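Local coordinates for alpha-fucosidase GH29 (Fusarium graminearum, PDB 4PSR), which hydrolyses alpha-L-fucosides as a family 29 glycoside hydrolase and probably releases alpha-1,6-linked fucose from the glycans of glycoproteins, at residues A[324-329]-A[360-365]; A[343-346]-A[350-353]. All coordinates share one frame; numbering follows the deposited sequence. Where two conformers were deposited one is given.

In the fold
After seven barrel strands the chain runs through helix 322-334, which carries 324-329. It then forms strand 337-343, the last strand of the parallel eight-stranded TIM barrel. At the end of this strand it enters a loop, and interaction 2 closes that loop on itself: 343-346 meets 350-353 across three residues. Helix 353-369 follows, and its residues 360-365 pack back on 324-329 in interaction 1. Interaction 2 is therefore nested inside the larger loop closed by interaction 1. Their centres are about 17 Å apart and they do not touch. Interaction 1 joins the helices before and after the last strand, while interaction 2 shapes the turn from strand to helix.

Interaction 1 (A[324-329]-A[360-365]); sequences AMVHSL and NDIGDF
Val-326 meets Phe-365 and Ile-362 where helices 322-334 and 353-369 pass each other. The axes of the two segments approach to 9.9 Å and cross at -46°. The tight part is Val-326 over the phenyl ring. Val-326 CG1 lies 3.8 Å from the centroid of the Phe-365 ring and 8° off the ring normal, a CH-pi contact over the face. CG1 is anti to the backbone N (chi1 167°), which leaves CG2 for Ile-362. Val-326 CG2 comes within 4.0 Å of Ile-362 CG1, and the two side chains pass one another, pointing opposite ways. Beside them Met-325 gives only its CB, 3.9 Å from Ile-362 CD1. Its chain then bends twice and carries the thioether away.

No hydrogen bond links the segments. Asn-360 and Asp-364 lie on the exposed side of their helix and do not touch 324-329. The OD2 of partly exposed Asp-361 forms a salt bridge with Lys-357 and a hydrogen bond with Ser-322. The apolar contact is buried: Met-325 and Ile-362 both reach Leu-341 of barrel strand 337-343, Ile-362 also touches Phe-29 of strand 29-33, and Val-326 also touches Leu-483 in a loop.

Interaction 2 (A[343-346]-A[350-353]); sequences ISPM and VLPE
Met-346 and Val-350 are joined through the backbone: Met-346 N donates to Val-350 O over 2.8 Å, with an N-H...O angle of 160°, and brings the two ends of a short loop together. Neither segment forms a regular strand pair with the other. Pro-345 lies opposite Leu-351, with their CA atoms 4.4 Å apart.

The Met-346 side chain runs alongside Val-350 in the same direction. The methionine chain is extended at chi2 but turns at chi3 (-56°). This turn brings Met-346 CE to 3.5 Å from Val-350 CB, with Val-350 CG1 also close. Further back, Met-346 CG rests 3.9 Å from Pro-352 CG, where the thioether chain crosses the proline ring at a slant. The second apolar group is more deeply buried. Ile-343 CD1 sits 4.1 Å from Leu-351 CD1 and equally near CD2, so it meets both branches of the leucine. The isoleucine lies roughly perpendicular to the leucine. Ile-343 also reaches Val-31 and Trp-33 of the first barrel strand, and Leu-351 packs on Ile-108 of helix 105-114.

Pro-352 CD lies 3.8 Å from Ser-344 O. Pro-352 takes the N-cap position, right before helix 353-369. The polar partners of Ser-344 OG and N lie outside the two segments: OG bonds to Trp-311 O, and N bonds to Gln-355 OE1 in the first turns of that helix. Trp-311 is one of the residues around the bound fucose.

The chemistry is thus largely apolar, with one nearly straight backbone bond joining the segments. Two proline rings limit backbone rotation, consistent with a fairly rigid passage from strand 337-343 into the helix.

Interaction 1 (A[324-329]-A[360-365])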
ATOM      1  N   ALA A 324      10.752  12.614   0.525  1.00 12.15           N
ATOM      2  CA  ALA A 324       9.543  12.202   1.213  1.00 12.57           C
ATOM      3  C   ALA A 324       9.061  10.839   0.712  1.00 11.92           C
ATOM      4  O   ALA A 324       8.592  10.019   1.498  1.00 11.85           O
ATOM      5  CB  ALA A 324       8.433  13.249   1.017  1.00 13.62           C
ATOM      6  N   MET A 325       9.135  10.615  -0.600  1.00 12.33           N
ATOM      7  CA  MET A 325       8.696   9.332  -1.133  1.00 11.60           C
ATOM      8  C   MET A 325       9.567   8.179  -0.667  1.00  9.95           C
ATOM      9  O   MET A 325       9.042   7.119  -0.308  1.00 10.76           O
ATOM     10  CB  MET A 325       8.592   9.376  -2.655  1.00 13.10           C
ATOM     11  CG  MET A 325       7.581  10.386  -3.206  1.00 15.20           C
ATOM     12  SD  MET A 325       5.872  10.080  -2.755  1.00 16.47           S
ATOM     13  CE  MET A 325       5.776  11.114  -1.314  1.00 14.61           C
ATOM     14  N   VAL A 326      10.885   8.394  -0.665  1.00  9.49           N
ATOM     15  CA  VAL A 326      11.796   7.348  -0.224  1.00  9.97           C
ATOM     16  C   VAL A 326      11.661   7.094   1.278  1.00 10.00           C
ATOM     17  O   VAL A 326      11.606   5.933   1.706  1.00 11.69           O
ATOM     18  CB  VAL A 326      13.241   7.686  -0.605  1.00 11.04           C
ATOM     19  CG1 VAL A 326      14.250   6.789   0.108  1.00 11.72           C
ATOM     20  CG2 VAL A 326      13.403   7.571  -2.137  1.00 11.89           C
ATOM     21  N   HIS A 327      11.660   8.150   2.099  1.00 10.97           N
ATOM     22  CA  HIS A 327      11.445   7.966   3.540  1.00 11.11           C
ATOM     23  C   HIS A 327      10.105   7.292   3.841  1.00 10.75           C
ATOM     24  O   HIS A 327      10.011   6.462   4.736  1.00 10.81           O
ATOM     25  CB  HIS A 327      11.562   9.298   4.274  1.00 11.13           C
ATOM     26  CG  HIS A 327      12.940   9.862   4.257  1.00 11.39           C
ATOM     27  ND1 HIS A 327      13.274  10.997   4.959  1.00 11.73           N
ATOM     28  CD2 HIS A 327      14.068   9.449   3.627  1.00 11.56           C
ATOM     29  CE1 HIS A 327      14.557  11.256   4.766  1.00 10.50           C
ATOM     30  NE2 HIS A 327      15.061  10.331   3.963  1.00 11.49           N
ATOM     31  N   SER A 328       9.080   7.638   3.069  1.00 10.61           N
ATOM     32  CA  SER A 328       7.770   7.032   3.258  1.00 11.43           C
ATOM     33  C   SER A 328       7.853   5.534   2.947  1.00 11.75           C
ATOM     34  O   SER A 328       7.320   4.730   3.689  1.00 10.57           O
ATOM     35  CB  SER A 328       6.706   7.724   2.416  1.00 13.05           C
ATOM     36  OG  SER A 328       6.477   9.043   2.913  1.00 12.92           O
ATOM     37  N   LEU A 329       8.495   5.172   1.831  1.00  9.95           N
ATOM     38  CA  LEU A 329       8.654   3.771   1.482  1.00  9.86           C
ATOM     39  C   LEU A 329       9.339   3.001   2.621  1.00 10.06           C
ATOM     40  O   LEU A 329       8.901   1.925   3.002  1.00 10.04           O
ATOM     41  CB  LEU A 329       9.457   3.656   0.186  1.00 10.56           C
ATOM     42  CG  LEU A 329       9.835   2.226  -0.216  1.00 10.03           C
ATOM     43  CD1 LEU A 329       8.593   1.363  -0.440  1.00 12.27           C
ATOM     44  CD2 LEU A 329      10.708   2.261  -1.459  1.00 11.87           C
ATOM     45  N   ASN A 360      12.746   8.700 -11.065  1.00 12.57           N
ATOM     46  CA  ASN A 360      14.174   8.458 -11.300  1.00 12.12           C
ATOM     47  C   ASN A 360      14.954   8.416  -9.975  1.00 12.59           C
ATOM     48  O   ASN A 360      15.817   7.543  -9.757  1.00 13.56           O
ATOM     49  CB  ASN A 360      14.776   9.563 -12.160  1.00 12.00           C
ATOM     50  CG  ASN A 360      14.318   9.570 -13.600  1.00 15.04           C
ATOM     51  OD1 ASN A 360      13.734   8.627 -14.134  1.00 17.35           O
ATOM     52  ND2 ASN A 360      14.612  10.670 -14.258  1.00 16.69           N
ATOM     53  N   ASP A 361      14.647   9.344  -9.075  1.00 10.94           N
ATOM     54  CA  ASP A 361      15.320   9.428  -7.780  1.00 11.29           C
ATOM     55  C   ASP A 361      15.001   8.233  -6.871  1.00 13.52           C
ATOM     56  O   ASP A 361      15.868   7.723  -6.169  1.00 13.41           O
ATOM     57  CB  ASP A 361      14.944  10.706  -7.007  1.00 13.38           C
ATOM     58  CG  ASP A 361      15.528  11.974  -7.605  1.00 14.85           C
ATOM     59  OD1 ASP A 361      16.466  11.866  -8.426  1.00 17.16           O
ATOM     60  OD2 ASP A 361      15.049  13.075  -7.226  1.00 16.38           O
ATOM     61  N   ILE A 362      13.739   7.792  -6.844  1.00 11.60           N
ATOM     62  CA  ILE A 362      13.425   6.556  -6.113  1.00 10.45           C
ATOM     63  C   ILE A 362      14.226   5.377  -6.683  1.00 10.66           C
ATOM     64  O   ILE A 362      14.751   4.559  -5.935  1.00 11.24           O
ATOM     65  CB  ILE A 362      11.889   6.269  -6.147  1.00 11.17           C
ATOM     66  CG1 ILE A 362      11.125   7.374  -5.422  1.00 13.28           C
ATOM     67  CG2 ILE A 362      11.604   4.898  -5.538  1.00 12.72           C
ATOM     68  CD1 ILE A 362       9.622   7.318  -5.748  1.00 13.65           C
ATOM     69  N   GLY A 363      14.286   5.295  -8.001  1.00 10.77           N
ATOM     70  CA  GLY A 363      15.034   4.228  -8.658  1.00 12.49           C
ATOM     71  C   GLY A 363      16.523   4.241  -8.353  1.00 12.49           C
ATOM     72  O   GLY A 363      17.125   3.193  -8.195  1.00 12.74           O
ATOM     73  N   ASP A 364      17.115   5.426  -8.272  0.53 12.36           N
ATOM     74  CA  ASP A 364      18.518   5.543  -7.890  0.53 13.13           C
ATOM     75  C   ASP A 364      18.701   4.980  -6.491  0.53 13.83           C
ATOM     76  O   ASP A 364      19.647   4.221  -6.224  0.53 11.81           O
ATOM     77  CB  ASP A 364      18.955   7.006  -7.911  0.53 14.03           C
ATOM     78  CG  ASP A 364      19.201   7.542  -9.322  0.53 22.55           C
ATOM     79  OD1 ASP A 364      19.132   6.773 -10.298  0.53 19.02           O
ATOM     80  OD2 ASP A 364      19.479   8.753  -9.446  0.53 22.16           O
ATOM     81  N   PHE A 365      17.799   5.335  -5.576  1.00 11.16           N
ATOM     82  CA  PHE A 365      17.881   4.804  -4.212  1.00 11.76           C
ATOM     83  C   PHE A 365      17.776   3.285  -4.163  1.00 12.53           C
ATOM     84  O   PHE A 365      18.601   2.617  -3.552  1.00 11.87           O
ATOM     85  CB  PHE A 365      16.794   5.411  -3.295  1.00 12.49           C
ATOM     86  CG  PHE A 365      16.860   4.870  -1.898  1.00 11.02           C
ATOM     87  CD1 PHE A 365      17.785   5.390  -0.996  1.00 12.85           C
ATOM     88  CD2 PHE A 365      16.078   3.814  -1.495  1.00 11.04           C
ATOM     89  CE1 PHE A 365      17.915   4.893   0.273  1.00 14.27           C
ATOM     90  CE2 PHE A 365      16.219   3.297  -0.210  1.00 13.46           C
ATOM     91  CZ  PHE A 365      17.142   3.834   0.674  1.00 13.62           C
TER

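Interaction 2 (A[343-346]-A[350-353])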
ATOM      1  N   ILE A 343       1.073   7.787  -9.675  1.00 10.15           N
ATOM      2  CA  ILE A 343       1.527   8.871 -10.554  1.00 11.83           C
ATOM      3  C   ILE A 343       0.350   9.367 -11.380  1.00  9.68           C
ATOM      4  O   ILE A 343      -0.704   8.696 -11.464  1.00 10.28           O
ATOM      5  CB  ILE A 343       2.750   8.428 -11.435  1.00  9.69           C
ATOM      6  CG1 ILE A 343       2.337   7.355 -12.432  1.00 11.08           C
ATOM      7  CG2 ILE A 343       3.870   7.951 -10.507  1.00 11.46           C
ATOM      8  CD1 ILE A 343       3.493   6.886 -13.371  1.00 11.60           C
ATOM      9  N   SER A 344       0.532  10.538 -11.989  1.00 10.25           N
ATOM     10  CA  SER A 344      -0.595  11.318 -12.518  1.00 11.10           C
ATOM     11  C   SER A 344      -0.317  11.902 -13.900  1.00 10.17           C
ATOM     12  O   SER A 344       0.017  13.089 -14.013  1.00 11.22           O
ATOM     13  CB  SER A 344      -0.920  12.462 -11.560  1.00 11.99           C
ATOM     14  OG  SER A 344      -1.113  12.006 -10.225  1.00 12.75           O
ATOM     15  N   PRO A 345      -0.466  11.081 -14.947  1.00 10.80           N
ATOM     16  CA  PRO A 345      -0.294  11.615 -16.307  1.00 10.77           C
ATOM     17  C   PRO A 345      -1.360  12.665 -16.639  1.00 10.67           C
ATOM     18  O   PRO A 345      -2.501  12.593 -16.162  1.00 11.52           O
ATOM     19  CB  PRO A 345      -0.455  10.374 -17.197  1.00 11.87           C
ATOM     20  CG  PRO A 345      -0.260   9.181 -16.272  1.00 11.79           C
ATOM     21  CD  PRO A 345      -0.776   9.646 -14.932  1.00 11.48           C
ATOM     22  N   MET A 346      -1.004  13.613 -17.490  1.00 10.81           N
ATOM     23  CA  MET A 346      -1.959  14.577 -18.018  1.00 13.16           C
ATOM     24  C   MET A 346      -2.989  13.906 -18.901  1.00 11.68           C
ATOM     25  O   MET A 346      -2.826  12.753 -19.309  1.00 11.84           O
ATOM     26  CB  MET A 346      -1.226  15.660 -18.810  1.00 15.15           C
ATOM     27  CG  MET A 346      -0.159  16.324 -17.997  1.00 11.48           C
ATOM     28  SD  MET A 346       0.470  17.891 -18.712  1.00 22.96           S
ATOM     29  CE  MET A 346       0.988  17.379 -20.319  1.00 31.34           C
ATOM     30  N   VAL A 350       0.777  12.507 -21.345  1.00 12.74           N
ATOM     31  CA  VAL A 350       2.139  12.915 -20.998  1.00 13.05           C
ATOM     32  C   VAL A 350       2.375  12.826 -19.498  1.00 13.72           C
ATOM     33  O   VAL A 350       1.532  13.287 -18.716  1.00 12.27           O
ATOM     34  CB  VAL A 350       2.356  14.349 -21.426  1.00 15.14           C
ATOM     35  CG1 VAL A 350       3.627  14.928 -20.835  1.00 18.09           C
ATOM     36  CG2 VAL A 350       2.381  14.421 -22.971  1.00 17.14           C
ATOM     37  N   LEU A 351       3.478  12.224 -19.089  1.00 12.88           N
ATOM     38  CA  LEU A 351       3.888  12.217 -17.691  1.00 12.08           C
ATOM     39  C   LEU A 351       4.784  13.424 -17.398  1.00 12.79           C
ATOM     40  O   LEU A 351       5.889  13.520 -17.948  1.00 13.21           O
ATOM     41  CB  LEU A 351       4.626  10.900 -17.357  1.00 13.45           C
ATOM     42  CG  LEU A 351       5.013  10.699 -15.900  1.00 13.07           C
ATOM     43  CD1 LEU A 351       3.762  10.653 -15.026  1.00 13.74           C
ATOM     44  CD2 LEU A 351       5.792   9.400 -15.716  1.00 13.62           C
ATOM     45  N   PRO A 352       4.334  14.349 -16.531  1.00 12.41           N
ATOM     46  CA  PRO A 352       5.132  15.565 -16.302  1.00 12.25           C
ATOM     47  C   PRO A 352       6.548  15.327 -15.794  1.00 14.86           C
ATOM     48  O   PRO A 352       6.793  14.378 -15.034  1.00 13.56           O
ATOM     49  CB  PRO A 352       4.307  16.310 -15.252  1.00 13.72           C
ATOM     50  CG  PRO A 352       2.875  15.923 -15.558  1.00 15.32           C
ATOM     51  CD  PRO A 352       2.990  14.462 -15.925  1.00 12.98           C
ATOM     52  N   GLU A 353       7.494  16.168 -16.229  1.00 15.37           N
ATOM     53  CA  GLU A 353       8.893  15.969 -15.873  1.00 14.26           C
ATOM     54  C   GLU A 353       9.154  15.949 -14.361  1.00 14.00           C
ATOM     55  O   GLU A 353      10.022  15.229 -13.906  1.00 14.52           O
ATOM     56  CB  GLU A 353       9.813  16.994 -16.574  1.00 23.79           C
ATOM     57  CG  GLU A 353       9.992  16.760 -18.104  1.00 46.75           C
ATOM     58  CD  GLU A 353      10.692  15.430 -18.494  1.00 58.46           C
ATOM     59  OE1 GLU A 353      11.595  14.944 -17.762  1.00 37.16           O
ATOM     60  OE2 GLU A 353      10.338  14.879 -19.569  1.00 35.35           O
TER